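Local coordinates for protein oxidoreductase, putative (Neosartorya fumigata, PDB 6SLE) that probably acts as an NADP-dependent dehydrogenase or reductase of the 3-hydroxyisobutyrate dehydrogenase and reductive aminase family, at residues V4-L9 with V27-R32. Numbering follows the deposited sequence. Where two conformers were deposited one is given.
Sequences VSIFGL and VAVWNR. With NAP (NADP nicotinamide-adenine-dinucleotide phosphate), chain I.
The first beta-alpha-beta unit of the Rossmann domain brings Val4-Leu9 and Val27-Arg32 together as parallel neighbours, joined in sequence by helix 11-22. Ala28 lies between two rungs: its N donates to Val4 O (2.7 Å) along an almost straight N-H line (177°), and its O takes Ile6 N. On the face turned to helix 11-22, Val4 and Val27 lie side by side, CG1 of Val4 4.0 Å from CG2 of Val27, and both rest on Phe20. Ile6 CG1 touches CG1 of Val27 and of Val29. Ser5 and Ala28 point to the other face, where Ser5 OG bonds to Gly54 O. Farther along, Phe7 and Trp30 meet obliquely; Phe7 CD2 lies 3.8 Å from Trp30 CE3, and the Trp30 five-membered ring is turned 33° from the Phe7 ring.

Next along, Gly8 N donates to Trp30 O, approaching from above the carbonyl plane, while Leu9 CD1 packs against the same carbonyl and Val29 CB. With its CG anti to the backbone N (chi1 -157°), Asn31 carries its amide to the cofactor: OD1 accepts Leu9 N (2.9 Å) and the ribose hydroxyl O3B of NADP (3.1 Å), and ND2 donates to Ser33 O; its very short approach to phosphate oxygen O2X is doubtful in detail. In one of two conformers, Arg32 bends at chi3, NE donating to phosphate O3X at 2.8 Å and one guanidinium face lying over the adenine. A glycine turn after the first strand and polar side chains after the second are typical of a Rossmann dinucleotide site, here holding the 2'-phosphate that distinguishes NADP from NAD.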
loop_
_atom_site.group_PDB
_atom_site.type_symbol
_atom_site.label_atom_id
_atom_site.label_comp_id
_atom_site.label_asym_id
_atom_site.label_seq_id
_atom_site.Cartn_x
_atom_site.Cartn_y
_atom_site.Cartn_z
ATOM N N VAL A 4 -5.243 -36.696 3.247
ATOM C CA VAL A 4 -4.319 -35.600 3.679
ATOM C C VAL A 4 -4.263 -35.622 5.212
ATOM O O VAL A 4 -5.231 -36.150 5.839
ATOM C CB VAL A 4 -4.790 -34.239 3.141
ATOM C CG1 VAL A 4 -5.971 -33.686 3.929
ATOM C CG2 VAL A 4 -3.651 -33.230 3.091
ATOM N N SER A 5 -3.186 -35.086 5.804
ATOM C CA SER A 5 -3.038 -34.945 7.278
ATOM C C SER A 5 -2.514 -33.548 7.607
ATOM O O SER A 5 -1.353 -33.249 7.282
ATOM C CB SER A 5 -2.142 -36.001 7.861
ATOM O OG SER A 5 -1.965 -35.757 9.249
ATOM N N ILE A 6 -3.335 -32.734 8.267
ATOM C CA ILE A 6 -3.012 -31.318 8.594
ATOM C C ILE A 6 -2.398 -31.248 9.995
ATOM O O ILE A 6 -2.706 -32.110 10.825
ATOM C CB ILE A 6 -4.267 -30.442 8.498
ATOM C CG1 ILE A 6 -5.209 -30.833 7.348
ATOM C CG2 ILE A 6 -3.850 -28.974 8.463
ATOM C CD1 ILE A 6 -4.540 -30.997 6.013
ATOM N N PHE A 7 -1.533 -30.253 10.220
ATOM C CA PHE A 7 -0.979 -29.819 11.532
ATOM C C PHE A 7 -1.247 -28.321 11.699
ATOM O O PHE A 7 -0.894 -27.546 10.784
ATOM C CB PHE A 7 0.522 -30.024 11.591
ATOM C CG PHE A 7 0.969 -31.444 11.738
ATOM C CD1 PHE A 7 0.805 -32.349 10.720
ATOM C CD2 PHE A 7 1.643 -31.840 12.890
ATOM C CE1 PHE A 7 1.263 -33.653 10.871
ATOM C CE2 PHE A 7 2.088 -33.147 13.039
ATOM C CZ PHE A 7 1.891 -34.057 12.028
ATOM N N GLY A 8 -1.851 -27.932 12.817
ATOM C CA GLY A 8 -2.149 -26.530 13.173
ATOM C C GLY A 8 -3.568 -26.158 12.798
ATOM O O GLY A 8 -3.859 -26.130 11.595
ATOM N N LEU A 9 -4.422 -25.881 13.786
ATOM C CA LEU A 9 -5.875 -25.662 13.576
ATOM C C LEU A 9 -6.241 -24.265 14.080
ATOM O O LEU A 9 -7.253 -24.124 14.793
ATOM C CB LEU A 9 -6.644 -26.783 14.276
ATOM C CG LEU A 9 -6.554 -28.132 13.560
ATOM C CD1 LEU A 9 -6.813 -29.283 14.512
ATOM C CD2 LEU A 9 -7.514 -28.187 12.395
ATOM N N VAL A 27 -9.440 -36.444 5.510
ATOM C CA VAL A 27 -8.671 -35.374 6.222
ATOM C C VAL A 27 -8.302 -35.859 7.626
ATOM O O VAL A 27 -9.231 -36.003 8.434
ATOM C CB VAL A 27 -9.500 -34.080 6.321
ATOM C CG1 VAL A 27 -8.813 -33.019 7.160
ATOM C CG2 VAL A 27 -9.822 -33.524 4.959
ATOM N N ALA A 28 -7.009 -36.027 7.921
ATOM C CA ALA A 28 -6.491 -36.201 9.313
ATOM C C ALA A 28 -6.085 -34.825 9.841
ATOM O O ALA A 28 -5.601 -34.024 9.025
ATOM C CB ALA A 28 -5.330 -37.164 9.358
ATOM N N VAL A 29 -6.291 -34.550 11.136
ATOM C CA VAL A 29 -5.962 -33.227 11.736
ATOM C C VAL A 29 -5.294 -33.376 13.109
ATOM O O VAL A 29 -5.534 -34.383 13.776
ATOM C CB VAL A 29 -7.195 -32.321 11.792
ATOM C CG1 VAL A 29 -7.739 -32.075 10.411
ATOM C CG2 VAL A 29 -8.250 -32.855 12.737
ATOM N N TRP A 30 -4.489 -32.371 13.485
ATOM C CA TRP A 30 -3.630 -32.315 14.693
ATOM C C TRP A 30 -3.569 -30.873 15.186
ATOM O O TRP A 30 -3.737 -29.984 14.361
ATOM C CB TRP A 30 -2.215 -32.831 14.398
ATOM C CG TRP A 30 -1.333 -32.830 15.613
ATOM C CD1 TRP A 30 -1.122 -33.872 16.466
ATOM C CD2 TRP A 30 -0.591 -31.719 16.141
ATOM N NE1 TRP A 30 -0.283 -33.494 17.476
ATOM C CE2 TRP A 30 0.059 -32.176 17.306
ATOM C CE3 TRP A 30 -0.404 -30.389 15.747
ATOM C CZ2 TRP A 30 0.867 -31.340 18.088
ATOM C CZ3 TRP A 30 0.406 -29.566 16.511
ATOM C CH2 TRP A 30 1.018 -30.037 17.674
ATOM N N ASN A 31 -3.329 -30.657 16.482
ATOM C CA ASN A 31 -3.079 -29.312 17.059
ATOM C C ASN A 31 -2.317 -29.512 18.375
ATOM O O ASN A 31 -2.257 -30.672 18.872
ATOM C CB ASN A 31 -4.403 -28.547 17.255
ATOM C CG ASN A 31 -4.260 -27.043 17.299
ATOM O OD1 ASN A 31 -3.550 -26.473 16.473
ATOM N ND2 ASN A 31 -4.906 -26.389 18.250
ATOM N N ARG A 32 -1.727 -28.440 18.909
ATOM C CA ARG A 32 -1.217 -28.416 20.304
ATOM C C ARG A 32 -2.399 -28.722 21.216
ATOM O O ARG A 32 -2.322 -29.717 21.952
ATOM C CB ARG A 32 -0.618 -27.042 20.618
ATOM C CG ARG A 32 0.051 -26.910 21.976
ATOM C CD ARG A 32 0.861 -25.630 22.028
ATOM N NE ARG A 32 0.067 -24.451 21.764
ATOM C CZ ARG A 32 0.557 -23.227 21.608
ATOM N NH1 ARG A 32 1.858 -23.003 21.690
ATOM N NH2 ARG A 32 -0.259 -22.219 21.358
HETATM P PA NAP I . -3.252 -18.208 14.681
HETATM O O1A NAP I . -4.621 -17.412 14.698
HETATM O O2A NAP I . -2.345 -17.809 15.827
HETATM O O5B NAP I . -3.210 -19.806 14.611
HETATM C C5B NAP I . -2.361 -20.309 15.591
HETATM C C4B NAP I . -1.906 -21.698 15.196
HETATM O O4B NAP I . -0.489 -21.855 15.490
HETATM C C3B NAP I . -2.564 -22.756 16.038
HETATM O O3B NAP I . -2.421 -23.930 15.212
HETATM C C2B NAP I . -1.635 -22.813 17.209
HETATM O O2B NAP I . -1.852 -23.873 18.115
HETATM C C1B NAP I . -0.313 -22.911 16.468
HETATM N N9A NAP I . 0.892 -22.788 17.356
HETATM C C8A NAP I . 1.328 -21.713 18.066
HETATM N N7A NAP I . 2.466 -21.992 18.760
HETATM C C5A NAP I . 2.786 -23.264 18.451
HETATM C C6A NAP I . 3.850 -24.198 18.854
HETATM N N6A NAP I . 4.818 -23.748 19.722
HETATM N N1A NAP I . 3.809 -25.471 18.337
HETATM C C2A NAP I . 2.844 -25.884 17.489
HETATM N N3A NAP I . 1.820 -25.079 17.123
HETATM C C4A NAP I . 1.751 -23.795 17.562
HETATM O O3 NAP I . -2.635 -18.195 13.178
HETATM P PN NAP I . -3.429 -18.477 11.775
HETATM O O1N NAP I . -4.099 -17.122 11.474
HETATM O O2N NAP I . -3.929 -19.915 11.689
HETATM O O5D NAP I . -2.187 -18.479 10.744
HETATM C C5D NAP I . -1.366 -19.641 10.689
HETATM C C4D NAP I . -0.365 -19.505 9.546
HETATM O O4D NAP I . -0.979 -19.093 8.299
HETATM C C3D NAP I . 0.605 -18.396 9.968
HETATM O O3D NAP I . 1.963 -18.643 9.482
HETATM C C2D NAP I . -0.032 -17.197 9.325
HETATM O O2D NAP I . 1.072 -16.343 9.274
HETATM C C1D NAP I . -0.479 -17.760 7.987
HETATM N N1N NAP I . -1.410 -16.898 7.241
HETATM C C2N NAP I . -2.578 -16.433 7.803
HETATM C C3N NAP I . -3.464 -15.611 7.073
HETATM C C7N NAP I . -4.731 -15.072 7.667
HETATM O O7N NAP I . -5.229 -14.026 7.232
HETATM N N7N NAP I . -5.294 -15.733 8.684
HETATM C C4N NAP I . -3.132 -15.258 5.759
HETATM C C5N NAP I . -1.953 -15.756 5.186
HETATM C C6N NAP I . -1.096 -16.580 5.957
HETATM P P2B NAP I . -2.875 -23.538 19.318
HETATM O O1X NAP I . -2.672 -22.023 19.503
HETATM O O2X NAP I . -4.141 -24.124 18.570
HETATM O O3X NAP I . -2.434 -24.221 20.609
#